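Local coordinates for tail fiber protein (Pseudomonas aeruginosa, PDB 6CL6) that binds receptors on the surface of target bacteria, as the C-terminal part of the trimeric fiber of the contractile R2 pyocin, at the interface of chains A and B. Residues are numbered along the deposited sequence; one frame, centred on the assembly and turned at random. Chains: chain A/B, Tail fiber protein.

Contact 1: the interface of chains A and B. Residues chain A 152, 168-170, 186-188; chain B 180, 182, 197, 204.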
ATOM      1  N   SER A 152       3.021 -30.466  23.011  1.00 14.09           N
ATOM      2  CA  SER A 152       1.810 -30.922  22.344  1.00 12.99           C
ATOM      3  C   SER A 152       0.572 -30.163  22.771  1.00 16.99           C
ATOM      4  O   SER A 152      -0.505 -30.422  22.234  1.00 11.78           O
ATOM      5  CB  SER A 152       1.655 -32.417  22.581  1.00 13.90           C
ATOM      6  OG  SER A 152       2.786 -33.103  22.051  1.00 16.16           O
ATOM      7  N   ALA A 168       1.296 -24.838  20.855  1.00 12.04           N
ATOM      8  CA  ALA A 168       2.042 -26.083  20.712  1.00 13.14           C
ATOM      9  C   ALA A 168       3.082 -25.918  19.602  1.00 12.18           C
ATOM     10  O   ALA A 168       2.911 -25.124  18.676  1.00 13.53           O
ATOM     11  CB  ALA A 168       1.077 -27.218  20.391  1.00 13.15           C
ATOM     12  N   GLY A 169       4.171 -26.660  19.699  1.00 10.16           N
ATOM     13  CA  GLY A 169       5.243 -26.490  18.730  1.00 12.98           C
ATOM     14  C   GLY A 169       6.447 -27.338  19.034  1.00 12.57           C
ATOM     15  O   GLY A 169       6.496 -28.069  20.018  1.00 14.16           O
ATOM     16  N   LEU A 170       7.437 -27.196  18.169  1.00 10.85           N
ATOM     17  CA  LEU A 170       8.689 -27.933  18.237  1.00 10.08           C
ATOM     18  C   LEU A 170       9.848 -27.047  18.644  1.00 12.73           C
ATOM     19  O   LEU A 170      10.220 -26.114  17.917  1.00 16.03           O
ATOM     20  CB  LEU A 170       8.989 -28.584  16.877  1.00  9.98           C
ATOM     21  CG  LEU A 170      10.027 -29.682  16.896  1.00 11.66           C
ATOM     22  CD1 LEU A 170       9.603 -30.841  17.755  1.00 19.41           C
ATOM     23  CD2 LEU A 170      10.285 -30.142  15.486  1.00 18.04           C
ATOM     24  N   GLN A 186       9.187 -23.924  16.249  1.00 13.73           N
ATOM     25  CA  GLN A 186       8.283 -24.010  15.101  1.00 12.49           C
ATOM     26  C   GLN A 186       6.878 -24.281  15.632  1.00 13.64           C
ATOM     27  O   GLN A 186       6.603 -25.353  16.187  1.00 12.96           O
ATOM     28  CB  GLN A 186       8.764 -25.097  14.144  1.00  8.11           C
ATOM     29  CG  GLN A 186       7.846 -25.321  12.942  1.00  7.98           C
ATOM     30  CD  GLN A 186       8.327 -26.437  12.027  1.00 13.37           C
ATOM     31  OE1 GLN A 186       9.450 -26.949  12.150  1.00 13.76           O
ATOM     32  NE2 GLN A 186       7.469 -26.825  11.106  1.00 14.64           N
ATOM     33  N   ALA A 187       5.991 -23.318  15.450  1.00  9.70           N
ATOM     34  CA  ALA A 187       4.617 -23.451  15.928  1.00  9.42           C
ATOM     35  C   ALA A 187       3.876 -24.520  15.136  1.00  8.29           C
ATOM     36  O   ALA A 187       4.020 -24.625  13.919  1.00 15.45           O
ATOM     37  CB  ALA A 187       3.899 -22.119  15.817  1.00 14.03           C
ATOM     38  N   TYR A 188       3.063 -25.316  15.835  1.00 14.27           N
ATOM     39  CA  TYR A 188       2.394 -26.440  15.181  1.00 10.96           C
ATOM     40  C   TYR A 188       1.443 -25.973  14.088  1.00 16.25           C
ATOM     41  O   TYR A 188       1.300 -26.642  13.058  1.00 14.46           O
ATOM     42  CB  TYR A 188       1.651 -27.296  16.222  1.00  9.55           C
ATOM     43  CG  TYR A 188       0.277 -26.828  16.557  1.00 25.06           C
ATOM     44  CD1 TYR A 188       0.067 -25.714  17.361  1.00 16.39           C
ATOM     45  CD2 TYR A 188      -0.842 -27.498  16.055  1.00 16.20           C
ATOM     46  CE1 TYR A 188      -1.218 -25.293  17.673  1.00 17.71           C
ATOM     47  CE2 TYR A 188      -2.116 -27.063  16.335  1.00 12.52           C
ATOM     48  CZ  TYR A 188      -2.300 -25.975  17.145  1.00 27.32           C
ATOM     49  OH  TYR A 188      -3.576 -25.576  17.430  1.00 17.66           O
TER
ATOM     50  N   PHE B 180       1.848 -35.015  15.837  1.00 16.20           N
ATOM     51  CA  PHE B 180       2.600 -33.800  15.484  1.00 14.17           C
ATOM     52  C   PHE B 180       3.799 -34.254  14.646  1.00 11.30           C
ATOM     53  O   PHE B 180       4.819 -34.646  15.221  1.00 16.56           O
ATOM     54  CB  PHE B 180       3.067 -33.047  16.719  1.00 17.49           C
ATOM     55  CG  PHE B 180       1.970 -32.389  17.507  1.00 11.32           C
ATOM     56  CD1 PHE B 180       1.299 -33.083  18.500  1.00 13.05           C
ATOM     57  CD2 PHE B 180       1.655 -31.069  17.295  1.00 17.17           C
ATOM     58  CE1 PHE B 180       0.300 -32.469  19.230  1.00 15.90           C
ATOM     59  CE2 PHE B 180       0.656 -30.456  18.013  1.00 17.15           C
ATOM     60  CZ  PHE B 180      -0.008 -31.158  18.995  1.00 18.61           C
ATOM     61  N   TYR B 182       6.402 -32.639  12.066  1.00 10.85           N
ATOM     62  CA  TYR B 182       6.927 -31.373  11.581  1.00 13.99           C
ATOM     63  C   TYR B 182       7.807 -31.614  10.372  1.00 11.14           C
ATOM     64  O   TYR B 182       8.543 -32.607  10.332  1.00 12.06           O
ATOM     65  CB  TYR B 182       7.736 -30.654  12.675  1.00 10.49           C
ATOM     66  CG  TYR B 182       6.865 -30.197  13.843  1.00 10.46           C
ATOM     67  CD1 TYR B 182       6.599 -31.065  14.918  1.00 10.86           C
ATOM     68  CD2 TYR B 182       6.351 -28.918  13.899  1.00 10.87           C
ATOM     69  CE1 TYR B 182       5.828 -30.659  15.993  1.00 10.95           C
ATOM     70  CE2 TYR B 182       5.584 -28.504  14.974  1.00 10.34           C
ATOM     71  CZ  TYR B 182       5.316 -29.384  16.009  1.00 15.69           C
ATOM     72  OH  TYR B 182       4.552 -28.982  17.063  1.00 15.62           O
ATOM     73  N   CYS B 197       3.343 -28.588   9.530  1.00 11.38           N
ATOM     74  CA  CYS B 197       3.148 -29.648  10.518  1.00  8.08           C
ATOM     75  C   CYS B 197       1.859 -30.385  10.226  1.00 16.61           C
ATOM     76  O   CYS B 197       0.871 -29.773   9.822  1.00 14.92           O
ATOM     77  CB  CYS B 197       3.113 -29.074  11.938  1.00 12.81           C
ATOM     78  SG  CYS B 197       2.763 -30.273  13.273  1.00 17.26           S
ATOM     79  N   PHE B 204      -1.319 -28.797   8.025  1.00 13.80           N
ATOM     80  CA  PHE B 204      -1.424 -27.352   7.812  1.00 12.84           C
ATOM     81  C   PHE B 204      -0.700 -26.991   6.516  1.00 17.60           C
ATOM     82  O   PHE B 204       0.148 -27.744   6.047  1.00 15.27           O
ATOM     83  CB  PHE B 204      -0.812 -26.554   8.977  1.00 17.88           C
ATOM     84  CG  PHE B 204      -1.660 -26.547  10.230  1.00 19.99           C
ATOM     85  CD1 PHE B 204      -2.743 -25.693  10.350  1.00 29.44           C
ATOM     86  CD2 PHE B 204      -1.338 -27.359  11.303  1.00 12.34           C
ATOM     87  CE1 PHE B 204      -3.523 -25.675  11.496  1.00 18.60           C
ATOM     88  CE2 PHE B 204      -2.117 -27.359  12.459  1.00 18.03           C
ATOM     89  CZ  PHE B 204      -3.189 -26.518  12.568  1.00 16.89           C
TER
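A:Gly169 opens strand 169-177 nearly fully extended (phi 176°), and A:Tyr188 turns away just past strand 180-187; B:Phe180 and B:Tyr182, alternate residues of that strand in chain B, pack against this side of chain A. The patch lies in a beta-rich part of the trimeric pyocin tail fiber. It is held by packing; no N or O of one chain lies within bonding reach of the other. The ring of B:Tyr182 is held on both faces. A:Leu170 CB lies over one face, 3.7 Å from the ring centroid, and its methyl CD2 reaches the ring root at B:Tyr182 CG, 3.8 Å away. Over the centre of the opposite face sits the thiol sulfur SG of B:Cys197. The phenol end lies against the backbone of A:Gly169 and A:Leu170, with B:Tyr182 OH 3.6 Å from A:Leu170 N and not bonded to it. A:Gln186 runs past this ring in the opposite direction, its amide NE2 at the ring edge in plane, 3.7 Å from B:Tyr182 CD2, the two planes 77° apart. B:Phe180 enters between A:Ser152 and A:Tyr188. Its tip CZ is 3.4 Å from A:Ser152 O. A:Tyr188 CB touches the ring edge in plane, 3.8 Å from B:Phe180 CE2. A:Tyr188 CG sits between its backbone N and carbonyl carbon (chi1 86°), turning the phenol ring toward B:Phe204, with CD2 3.8 Å from B:Phe204 CE2. Its carbonyl oxygen points at B:Cys197 CB and the rim of B:Phe204.

Contact 2: the interface of chains A and B. Residues chain A 226; chain B 221, 225-227, 230-231.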
ATOM      1  N   PHE A 226       2.901   5.864  -6.230  1.00 24.02           N
ATOM      2  CA  PHE A 226       2.411   6.983  -5.430  1.00 22.22           C
ATOM      3  C   PHE A 226       2.499   8.254  -6.265  1.00 28.77           C
ATOM      4  O   PHE A 226       3.544   8.909  -6.329  1.00 24.63           O
ATOM      5  CB  PHE A 226       3.207   7.113  -4.142  1.00 24.20           C
ATOM      6  CG  PHE A 226       2.754   8.224  -3.249  1.00 28.05           C
ATOM      7  CD1 PHE A 226       1.431   8.323  -2.855  1.00 27.22           C
ATOM      8  CD2 PHE A 226       3.657   9.153  -2.766  1.00 23.55           C
ATOM      9  CE1 PHE A 226       1.026   9.325  -2.020  1.00 30.10           C
ATOM     10  CE2 PHE A 226       3.242  10.168  -1.926  1.00 25.24           C
ATOM     11  CZ  PHE A 226       1.924  10.251  -1.550  1.00 26.11           C
TER
ATOM     12  N   LEU B 221       5.777   2.487   0.161  1.00 21.72           N
ATOM     13  CA  LEU B 221       5.466   3.773   0.757  1.00 20.59           C
ATOM     14  C   LEU B 221       5.100   3.601   2.224  1.00 20.67           C
ATOM     15  O   LEU B 221       4.129   2.906   2.566  1.00 18.85           O
ATOM     16  CB  LEU B 221       4.333   4.459  -0.004  1.00 20.17           C
ATOM     17  CG  LEU B 221       4.023   5.879   0.483  1.00 24.56           C
ATOM     18  CD1 LEU B 221       5.160   6.817   0.093  1.00 25.69           C
ATOM     19  CD2 LEU B 221       2.692   6.385  -0.060  1.00 35.91           C
ATOM     20  N   GLY B 225       4.698   8.786   4.773  1.00 28.83           N
ATOM     21  CA  GLY B 225       4.954   9.458   3.516  1.00 29.09           C
ATOM     22  C   GLY B 225       3.714   9.793   2.725  1.00 29.25           C
ATOM     23  O   GLY B 225       3.828  10.305   1.601  1.00 30.89           O
ATOM     24  N   PHE B 226       2.535   9.516   3.283  1.00 24.16           N
ATOM     25  CA  PHE B 226       1.260   9.617   2.581  1.00 29.20           C
ATOM     26  C   PHE B 226       0.566  10.894   3.038  1.00 18.16           C
ATOM     27  O   PHE B 226      -0.130  10.904   4.047  1.00 22.92           O
ATOM     28  CB  PHE B 226       0.403   8.393   2.861  1.00 21.37           C
ATOM     29  CG  PHE B 226      -0.943   8.411   2.190  1.00 19.88           C
ATOM     30  CD1 PHE B 226      -1.055   8.595   0.812  1.00 26.71           C
ATOM     31  CD2 PHE B 226      -2.092   8.196   2.927  1.00 21.55           C
ATOM     32  CE1 PHE B 226      -2.295   8.588   0.194  1.00 23.60           C
ATOM     33  CE2 PHE B 226      -3.332   8.177   2.312  1.00 21.43           C
ATOM     34  CZ  PHE B 226      -3.441   8.381   0.950  1.00 22.28           C
ATOM     35  N   TYR B 227       0.769  11.975   2.285  1.00 29.43           N
ATOM     36  CA  TYR B 227       0.066  13.217   2.577  1.00 19.19           C
ATOM     37  C   TYR B 227       0.174  14.157   1.381  1.00 20.65           C
ATOM     38  O   TYR B 227       0.993  13.967   0.475  1.00 25.52           O
ATOM     39  CB  TYR B 227       0.586  13.879   3.868  1.00 26.39           C
ATOM     40  CG  TYR B 227       2.070  14.126   3.888  1.00 36.30           C
ATOM     41  CD1 TYR B 227       2.614  15.275   3.316  1.00 55.90           C
ATOM     42  CD2 TYR B 227       2.937  13.213   4.484  1.00 41.08           C
ATOM     43  CE1 TYR B 227       3.975  15.514   3.337  1.00 47.15           C
ATOM     44  CE2 TYR B 227       4.311  13.441   4.495  1.00 40.87           C
ATOM     45  CZ  TYR B 227       4.820  14.590   3.927  1.00 39.99           C
ATOM     46  OH  TYR B 227       6.171  14.826   3.941  1.00 44.74           O
ATOM     47  N   ALA B 230       3.476  15.640  -0.080  1.00 28.65           N
ATOM     48  CA  ALA B 230       4.410  14.667  -0.626  1.00 26.61           C
ATOM     49  C   ALA B 230       3.937  14.022  -1.919  1.00 28.47           C
ATOM     50  O   ALA B 230       4.749  13.393  -2.610  1.00 33.03           O
ATOM     51  CB  ALA B 230       4.682  13.556   0.410  1.00 28.75           C
ATOM     52  N   LEU B 231       2.668  14.138  -2.250  1.00 36.52           N
ATOM     53  CA  LEU B 231       2.128  13.479  -3.445  1.00 24.43           C
ATOM     54  C   LEU B 231       2.697  14.103  -4.704  1.00 35.56           C
ATOM     55  O   LEU B 231       2.463  15.287  -4.953  1.00 37.31           O
ATOM     56  CB  LEU B 231       0.599  13.588  -3.422  1.00 29.95           C
ATOM     57  CG  LEU B 231      -0.139  12.950  -4.594  1.00 25.40           C
ATOM     58  CD1 LEU B 231       0.074  11.444  -4.628  1.00 24.92           C
ATOM     59  CD2 LEU B 231      -1.631  13.266  -4.515  1.00 33.57           C
TER
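A:Phe226 inserts its ring into a pocket of chain B lined by B:Leu221, B:Phe226 and B:Leu231. This is a hydrophobic plug in a narrow segment of loops and short 3-10 helices of the trimeric fiber. No hydrogen bond joins the two chains here. The first kind of contact is CH-pi. Methyl groups meet both faces of the A:Phe226 ring, each offset toward the rim. B:Leu221 CD2 comes over one face, 3.6 Å from A:Phe226 CD1. B:Leu231 CD1 comes over the opposite face, 3.5 Å from A:Phe226 CE1. The ring is thus gripped between two leucine tips. The second kind is aromatic. A:Phe226 CE1 lies at the edge of the B:Phe226 ring, in its plane, 3.6 Å from B:Phe226 CD1. The two rings do not stack. In A:Phe226 CG is anti to the backbone N and beside the carbonyl carbon (chi1 -179°), which swings the ring off the N side and into chain B. The third kind brings in backbone carbonyls, at the ends of 3-10 helices 223-225 and 228-230. B:Gly225 O and B:Ala230 O approach the CE2 end of the ring from opposite sides, above and below its plane, each 3.6 Å from A:Phe226 CE2. Behind them, B:Ala230 CB packs on a face of the B:Tyr227 ring. The plug probably ties neighbouring chains together along a thin stretch of the fiber and likely keeps their loops in register.

The centres of the C-alpha atoms of contact 1 and contact 2 lie about 41 Å apart, along the fiber. They share no residues, but both join chains A and B. Contact 1 uses strands and nearby loops of a wider, beta-rich region. Contact 2 lies further toward the C-terminus, in a narrow segment of loops and 3-10 helices. Both depend on aromatic rings packed against the neighbouring chain. In contact 1 chain B supplies the most buried ring, and in contact 2 chain A does. Repeated in each copy of the trimer, such packed joints at separate levels would hold the slender fiber together.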